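Local atomic coordinates of transcriptional regulator I2 (Pseudomonas fluorescens A506, PDB entry 4MO7), a protein that acts as a superantigen associated with Crohn's disease and, as a TetR-family member, probably also binds DNA to regulate transcription. Residues A[87-92]-A[151-156]; A[41-46]-A[128-133]. All coordinates share one frame; numbering follows the deposited sequence.

Interaction 1. Residues A[87-92]-A[151-156]; sequences YNTAMM and EQIWLQ
Thr-89 and Ile-153 meet methyl to methyl, Thr-89 CG2 lying 3.5 Å from Ile-153 CD1, closer than two carbons usually sit. The threonine divides its branches by role. CG2 is the one set anti to the backbone N, and it meets the isoleucine, while OG1 turns back along its own helix to hydrogen-bond the carbonyl O of Ile-85, which satisfies the buried hydroxyl. Ile-153 offers both ends of its branched chain. CD1, at the tip of the extended CG1 arm (chi2 173°), reaches Thr-89, and the terminal methyl of Met-92 settles against the fork: Met-92 CE is 3.8 Å from Ile-153 CG2 and as far from Ile-153 CD1. The two helix segments, on helices 73-97 and 137-163, run nearly parallel, at 24°, with axes 11.1 Å apart, a separation bridged by apolar side chains without a hydrogen bond between the segments. In TetR-family proteins the first of these helices typically links the DNA-binding head to the all-helical C-terminal body, to which helix 137-163 belongs. Bends at chi2 and chi3 of Met-92 swing its thioether across Trp-154 at about a right angle, as a Met-aromatic contact. The approach is oblique: Met-92 SD lies 4.1 Å from Trp-154 NE1, and the line from the sulfur to the centre of the five-membered ring is 42° off the ring normal; since Met-92 was modelled in two conformers, its contacts describe one of them. Leu-109 of helix 102-110 touches both the methionine and the indole, and Arg-175 makes a cation-pi contact with Trp-154.

Interaction 2. Residues A[41-46]-A[128-133]; sequences LFRNKG and LVYEWR
A bend at chi2 of -67° in Glu-131, with CG beside the backbone N, folds the carboxylate towards Gly-46, while in Arg-43 a CG anti to the backbone N (chi1 170°) and a bend at chi2 bring a side chain that starts out pointing away back alongside Tyr-130. The first of these meetings is the closer. Glu-131 OE2 comes within 3.2 Å of Gly-46 CA and 3.6 Å of Gly-46 C, an approach to bare backbone at a residue with no side chain in the way. OE2 accepts a hydrogen bond from the backbone N of Phe-47, and OE1 is held by the hydroxyl of Ser-134, so both carboxylate oxygens have partners, which fixes the group's rotation. That amide probably also eases the nearness of Phe-42 O, which stands 4.0 Å from Glu-131 OE2. At the exposed rim, Arg-43 and Tyr-130 lie side by side and point the same way, their guanidinium and ring planes only 16° apart; the nearest pair, Arg-43 NH1 and Tyr-130 CD2, is 4.0 Å apart and meets obliquely. The arginine also rests on Glu-123, Ala-126 and Val-127 of helix 122-130, and a crystal neighbour touches it, which may influence its pose. Gly-46, the first residue to leave helical angles after helix 30-45, has the positive phi common where a helix gives way to a turn, and here an acidic side chain from the C-terminal domain reaches that turn in the tetR-family helix-turn-helix region.

In the fold
Interactions 1 and 2 do not touch: their centres are 23 Å apart, their nearest atoms about 7 Å, and they lie on opposite sides of the chain's centre. Helix 73-97 connects them. It supplies residues 87-92 to interaction 1, and further back along it Ile-85 and Met-81 receive Leu-128 and Trp-132 from one segment of interaction 2. Trp-132 also reaches Leu-144 on helix 137-163, the helix that carries 151-156. Interaction 1 is a buried join between the linking helix and the C-terminal body, whereas interaction 2 is a surface join to the helix-turn-helix region, where the side chain of Arg-43 is about 9 Å from a bound magnesium ion.

Interaction 1. Residues A[87-92]-A[151-156]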
loop_
_atom_site.group_PDB
_atom_site.type_symbol
_atom_site.label_atom_id
_atom_site.label_comp_id
_atom_site.label_asym_id
_atom_site.label_seq_id
_atom_site.Cartn_x
_atom_site.Cartn_y
_atom_site.Cartn_z
ATOM N N TYR A 87 -19.554 12.538 0.668
ATOM C CA TYR A 87 -20.302 11.747 -0.316
ATOM C C TYR A 87 -20.012 10.269 -0.197
ATOM O O TYR A 87 -20.968 9.462 -0.183
ATOM C CB TYR A 87 -19.973 12.255 -1.723
ATOM C CG TYR A 87 -20.433 11.365 -2.857
ATOM C CD1 TYR A 87 -21.683 11.527 -3.430
ATOM C CD2 TYR A 87 -19.579 10.400 -3.389
ATOM C CE1 TYR A 87 -22.094 10.702 -4.492
ATOM C CE2 TYR A 87 -19.970 9.578 -4.429
ATOM C CZ TYR A 87 -21.222 9.730 -4.980
ATOM O OH TYR A 87 -21.574 8.899 -6.024
ATOM N N ASN A 88 -18.733 9.882 -0.135
ATOM C CA ASN A 88 -18.400 8.463 0.059
ATOM C C ASN A 88 -19.080 7.933 1.300
ATOM O O ASN A 88 -19.670 6.853 1.278
ATOM C CB ASN A 88 -16.875 8.202 0.097
ATOM C CG ASN A 88 -16.205 8.430 -1.276
ATOM O OD1 ASN A 88 -16.891 8.606 -2.287
ATOM N ND2 ASN A 88 -14.877 8.438 -1.307
ATOM N N THR A 89 -19.057 8.699 2.389
ATOM C CA THR A 89 -19.633 8.169 3.605
ATOM C C THR A 89 -21.154 8.014 3.506
ATOM O O THR A 89 -21.735 7.048 4.048
ATOM C CB THR A 89 -19.253 9.059 4.835
ATOM O OG1 THR A 89 -17.804 9.193 4.893
ATOM C CG2 THR A 89 -19.745 8.490 6.074
ATOM N N ALA A 90 -21.813 8.986 2.877
ATOM C CA ALA A 90 -23.281 8.947 2.729
ATOM C C ALA A 90 -23.677 7.738 1.910
ATOM O O ALA A 90 -24.663 7.047 2.232
ATOM C CB ALA A 90 -23.819 10.191 2.061
ATOM N N MET A 91 -22.866 7.462 0.894
ATOM C CA MET A 91 -23.064 6.280 0.046
ATOM C C MET A 91 -22.901 4.995 0.830
ATOM O O MET A 91 -23.691 4.040 0.660
ATOM C CB MET A 91 -22.064 6.263 -1.100
ATOM C CG MET A 91 -22.290 7.395 -2.041
ATOM S SD MET A 91 -23.160 6.816 -3.474
ATOM C CE MET A 91 -21.745 6.152 -4.350
ATOM N N MET A 92 -21.831 4.939 1.622
ATOM C CA MET A 92 -21.645 3.824 2.538
ATOM C C MET A 92 -22.823 3.564 3.445
ATOM O O MET A 92 -23.257 2.406 3.592
ATOM C CB MET A 92 -20.374 3.983 3.384
ATOM C CG MET A 92 -19.110 3.593 2.654
ATOM S SD MET A 92 -17.963 2.668 3.678
ATOM C CE MET A 92 -17.937 3.645 5.223
ATOM N N GLU A 151 -14.115 5.833 9.344
ATOM C CA GLU A 151 -13.531 4.651 9.966
ATOM C C GLU A 151 -14.419 4.079 11.031
ATOM O O GLU A 151 -14.395 2.875 11.269
ATOM C CB GLU A 151 -12.119 4.876 10.515
ATOM C CG GLU A 151 -11.042 5.152 9.453
ATOM C CD GLU A 151 -10.785 3.923 8.575
ATOM O OE1 GLU A 151 -10.802 2.795 9.131
ATOM O OE2 GLU A 151 -10.634 4.141 7.343
ATOM N N GLN A 152 -15.144 4.943 11.758
ATOM C CA GLN A 152 -16.030 4.439 12.787
ATOM C C GLN A 152 -17.155 3.586 12.195
ATOM O O GLN A 152 -17.591 2.638 12.813
ATOM C CB GLN A 152 -16.598 5.617 13.642
ATOM C CG GLN A 152 -15.446 6.289 14.401
ATOM C CD GLN A 152 -15.951 7.205 15.502
ATOM O OE1 GLN A 152 -17.072 7.708 15.392
ATOM N NE2 GLN A 152 -15.147 7.406 16.577
ATOM N N ILE A 153 -17.578 3.868 10.975
ATOM C CA ILE A 153 -18.594 2.994 10.326
ATOM C C ILE A 153 -18.006 1.583 10.092
ATOM O O ILE A 153 -18.641 0.552 10.423
ATOM C CB ILE A 153 -19.028 3.574 8.978
ATOM C CG1 ILE A 153 -19.862 4.855 9.162
ATOM C CG2 ILE A 153 -19.906 2.568 8.233
ATOM C CD1 ILE A 153 -20.096 5.460 7.778
ATOM N N TRP A 154 -16.775 1.538 9.590
ATOM C CA TRP A 154 -16.061 0.259 9.459
ATOM C C TRP A 154 -15.927 -0.469 10.775
ATOM O O TRP A 154 -16.202 -1.704 10.882
ATOM C CB TRP A 154 -14.674 0.430 8.901
ATOM C CG TRP A 154 -14.595 0.541 7.433
ATOM C CD1 TRP A 154 -14.576 1.673 6.649
ATOM C CD2 TRP A 154 -14.536 -0.572 6.546
ATOM N NE1 TRP A 154 -14.485 1.328 5.304
ATOM C CE2 TRP A 154 -14.457 -0.060 5.220
ATOM C CE3 TRP A 154 -14.563 -1.961 6.753
ATOM C CZ2 TRP A 154 -14.377 -0.900 4.097
ATOM C CZ3 TRP A 154 -14.454 -2.790 5.640
ATOM C CH2 TRP A 154 -14.375 -2.243 4.328
ATOM N N LEU A 155 -15.564 0.275 11.818
ATOM C CA LEU A 155 -15.390 -0.386 13.101
ATOM C C LEU A 155 -16.733 -0.882 13.649
ATOM O O LEU A 155 -16.804 -1.937 14.237
ATOM C CB LEU A 155 -14.698 0.525 14.140
ATOM C CG LEU A 155 -13.304 0.960 13.687
ATOM C CD1 LEU A 155 -12.706 2.067 14.631
ATOM C CD2 LEU A 155 -12.341 -0.250 13.595
ATOM N N GLN A 156 -17.804 -0.126 13.477
ATOM C CA GLN A 156 -19.146 -0.626 13.877
ATOM C C GLN A 156 -19.502 -1.953 13.208
ATOM O O GLN A 156 -19.843 -2.919 13.886
ATOM C CB GLN A 156 -20.206 0.426 13.547
ATOM C CG GLN A 156 -21.681 0.003 13.705
ATOM C CD GLN A 156 -22.051 -0.251 15.162
ATOM O OE1 GLN A 156 -21.465 0.351 16.099
ATOM N NE2 GLN A 156 -23.020 -1.160 15.377
#

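Interaction 2. Residues A[41-46]-A[128-133]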
loop_
_atom_site.group_PDB
_atom_site.type_symbol
_atom_site.label_atom_id
_atom_site.label_comp_id
_atom_site.label_asym_id
_atom_site.label_seq_id
_atom_site.Cartn_x
_atom_site.Cartn_y
_atom_site.Cartn_z
ATOM N N LEU A 41 -10.870 21.419 -12.207
ATOM C CA LEU A 41 -9.673 22.214 -12.518
ATOM C C LEU A 41 -8.496 21.671 -11.708
ATOM O O LEU A 41 -7.426 21.386 -12.258
ATOM C CB LEU A 41 -9.894 23.691 -12.235
ATOM C CG LEU A 41 -10.438 24.531 -13.406
ATOM C CD1 LEU A 41 -11.737 23.914 -13.887
ATOM C CD2 LEU A 41 -10.694 25.936 -12.920
ATOM N N PHE A 42 -8.716 21.422 -10.425
ATOM C CA PHE A 42 -7.621 20.909 -9.615
ATOM C C PHE A 42 -7.142 19.562 -10.120
ATOM O O PHE A 42 -5.945 19.306 -10.129
ATOM C CB PHE A 42 -8.061 20.782 -8.146
ATOM C CG PHE A 42 -8.296 22.083 -7.453
ATOM C CD1 PHE A 42 -7.836 23.298 -7.988
ATOM C CD2 PHE A 42 -9.015 22.105 -6.259
ATOM C CE1 PHE A 42 -8.055 24.475 -7.335
ATOM C CE2 PHE A 42 -9.246 23.305 -5.574
ATOM C CZ PHE A 42 -8.773 24.503 -6.125
ATOM N N ARG A 43 -8.071 18.690 -10.510
ATOM C CA ARG A 43 -7.738 17.349 -10.983
ATOM C C ARG A 43 -7.014 17.477 -12.313
ATOM O O ARG A 43 -5.987 16.818 -12.531
ATOM C CB ARG A 43 -9.016 16.532 -11.194
ATOM C CG ARG A 43 -8.771 15.194 -11.930
ATOM C CD ARG A 43 -7.728 14.349 -11.196
ATOM N NE ARG A 43 -7.445 13.081 -11.891
ATOM C CZ ARG A 43 -6.264 12.459 -11.885
ATOM N NH1 ARG A 43 -5.231 12.976 -11.223
ATOM N NH2 ARG A 43 -6.117 11.316 -12.540
ATOM N N ASN A 44 -7.529 18.318 -13.212
ATOM C CA ASN A 44 -6.902 18.413 -14.540
ATOM C C ASN A 44 -5.545 19.067 -14.518
ATOM O O ASN A 44 -4.654 18.652 -15.270
ATOM C CB ASN A 44 -7.791 19.193 -15.551
ATOM C CG ASN A 44 -9.220 18.647 -15.649
ATOM O OD1 ASN A 44 -9.474 17.466 -15.439
ATOM N ND2 ASN A 44 -10.178 19.544 -15.935
ATOM N N LYS A 45 -5.400 20.136 -13.747
ATOM C CA LYS A 45 -4.207 20.954 -13.892
ATOM C C LYS A 45 -3.292 20.874 -12.688
ATOM O O LYS A 45 -2.152 21.315 -12.755
ATOM C CB LYS A 45 -4.581 22.397 -14.095
ATOM C CG LYS A 45 -5.640 22.587 -15.199
ATOM C CD LYS A 45 -6.132 23.986 -15.129
ATOM C CE LYS A 45 -5.061 24.920 -15.700
ATOM N NZ LYS A 45 -5.329 26.302 -15.275
ATOM N N GLY A 46 -3.802 20.333 -11.589
ATOM C CA GLY A 46 -3.106 20.437 -10.324
ATOM C C GLY A 46 -3.572 21.654 -9.554
ATOM O O GLY A 46 -3.934 22.691 -10.122
ATOM N N LEU A 128 -8.068 14.421 -3.643
ATOM C CA LEU A 128 -7.752 14.110 -2.242
ATOM C C LEU A 128 -6.431 13.365 -2.157
ATOM O O LEU A 128 -5.591 13.628 -1.299
ATOM C CB LEU A 128 -8.904 13.315 -1.581
ATOM C CG LEU A 128 -8.682 13.022 -0.088
ATOM C CD1 LEU A 128 -9.998 12.956 0.640
ATOM C CD2 LEU A 128 -7.902 11.716 0.154
ATOM N N VAL A 129 -6.228 12.450 -3.082
ATOM C CA VAL A 129 -5.059 11.593 -3.040
ATOM C C VAL A 129 -3.813 12.338 -3.485
ATOM O O VAL A 129 -2.781 12.309 -2.807
ATOM C CB VAL A 129 -5.304 10.321 -3.896
ATOM C CG1 VAL A 129 -4.037 9.499 -3.983
ATOM C CG2 VAL A 129 -6.521 9.479 -3.309
ATOM N N TYR A 130 -3.891 13.057 -4.604
ATOM C CA TYR A 130 -2.686 13.711 -5.094
ATOM C C TYR A 130 -2.391 15.100 -4.617
ATOM O O TYR A 130 -1.233 15.525 -4.736
ATOM C CB TYR A 130 -2.629 13.668 -6.629
ATOM C CG TYR A 130 -2.522 12.256 -7.123
ATOM C CD1 TYR A 130 -1.421 11.470 -6.801
ATOM C CD2 TYR A 130 -3.538 11.686 -7.882
ATOM C CE1 TYR A 130 -1.327 10.163 -7.235
ATOM C CE2 TYR A 130 -3.443 10.378 -8.330
ATOM C CZ TYR A 130 -2.343 9.624 -7.999
ATOM O OH TYR A 130 -2.262 8.326 -8.446
ATOM N N GLU A 131 -3.400 15.803 -4.072
ATOM C CA GLU A 131 -3.187 17.189 -3.654
ATOM C C GLU A 131 -3.161 17.318 -2.142
ATOM O O GLU A 131 -3.130 18.427 -1.587
ATOM C CB GLU A 131 -4.246 18.133 -4.232
ATOM C CG GLU A 131 -4.286 18.214 -5.749
ATOM C CD GLU A 131 -3.040 18.854 -6.329
ATOM O OE1 GLU A 131 -2.183 19.397 -5.575
ATOM O OE2 GLU A 131 -2.892 18.793 -7.548
ATOM N N TRP A 132 -3.088 16.175 -1.483
ATOM C CA TRP A 132 -3.065 16.138 -0.030
ATOM C C TRP A 132 -2.007 17.085 0.566
ATOM O O TRP A 132 -2.282 17.864 1.504
ATOM C CB TRP A 132 -2.829 14.688 0.422
ATOM C CG TRP A 132 -2.895 14.571 1.906
ATOM C CD1 TRP A 132 -1.852 14.396 2.769
ATOM C CD2 TRP A 132 -4.073 14.666 2.706
ATOM N NE1 TRP A 132 -2.315 14.361 4.056
ATOM C CE2 TRP A 132 -3.674 14.561 4.049
ATOM C CE3 TRP A 132 -5.424 14.824 2.410
ATOM C CZ2 TRP A 132 -4.584 14.568 5.109
ATOM C CZ3 TRP A 132 -6.333 14.880 3.473
ATOM C CH2 TRP A 132 -5.897 14.746 4.806
ATOM N N ARG A 133 -0.813 17.059 -0.019
ATOM C CA ARG A 133 0.292 17.839 0.514
ATOM C C ARG A 133 0.126 19.332 0.240
ATOM O O ARG A 133 0.826 20.132 0.844
ATOM C CB ARG A 133 1.632 17.317 -0.044
ATOM C CG ARG A 133 2.062 15.940 0.510
ATOM C CD ARG A 133 3.411 15.494 -0.063
ATOM N NE ARG A 133 4.504 16.410 0.276
ATOM C CZ ARG A 133 5.684 16.440 -0.343
ATOM N NH1 ARG A 133 5.942 15.611 -1.351
ATOM N NH2 ARG A 133 6.609 17.308 0.041
#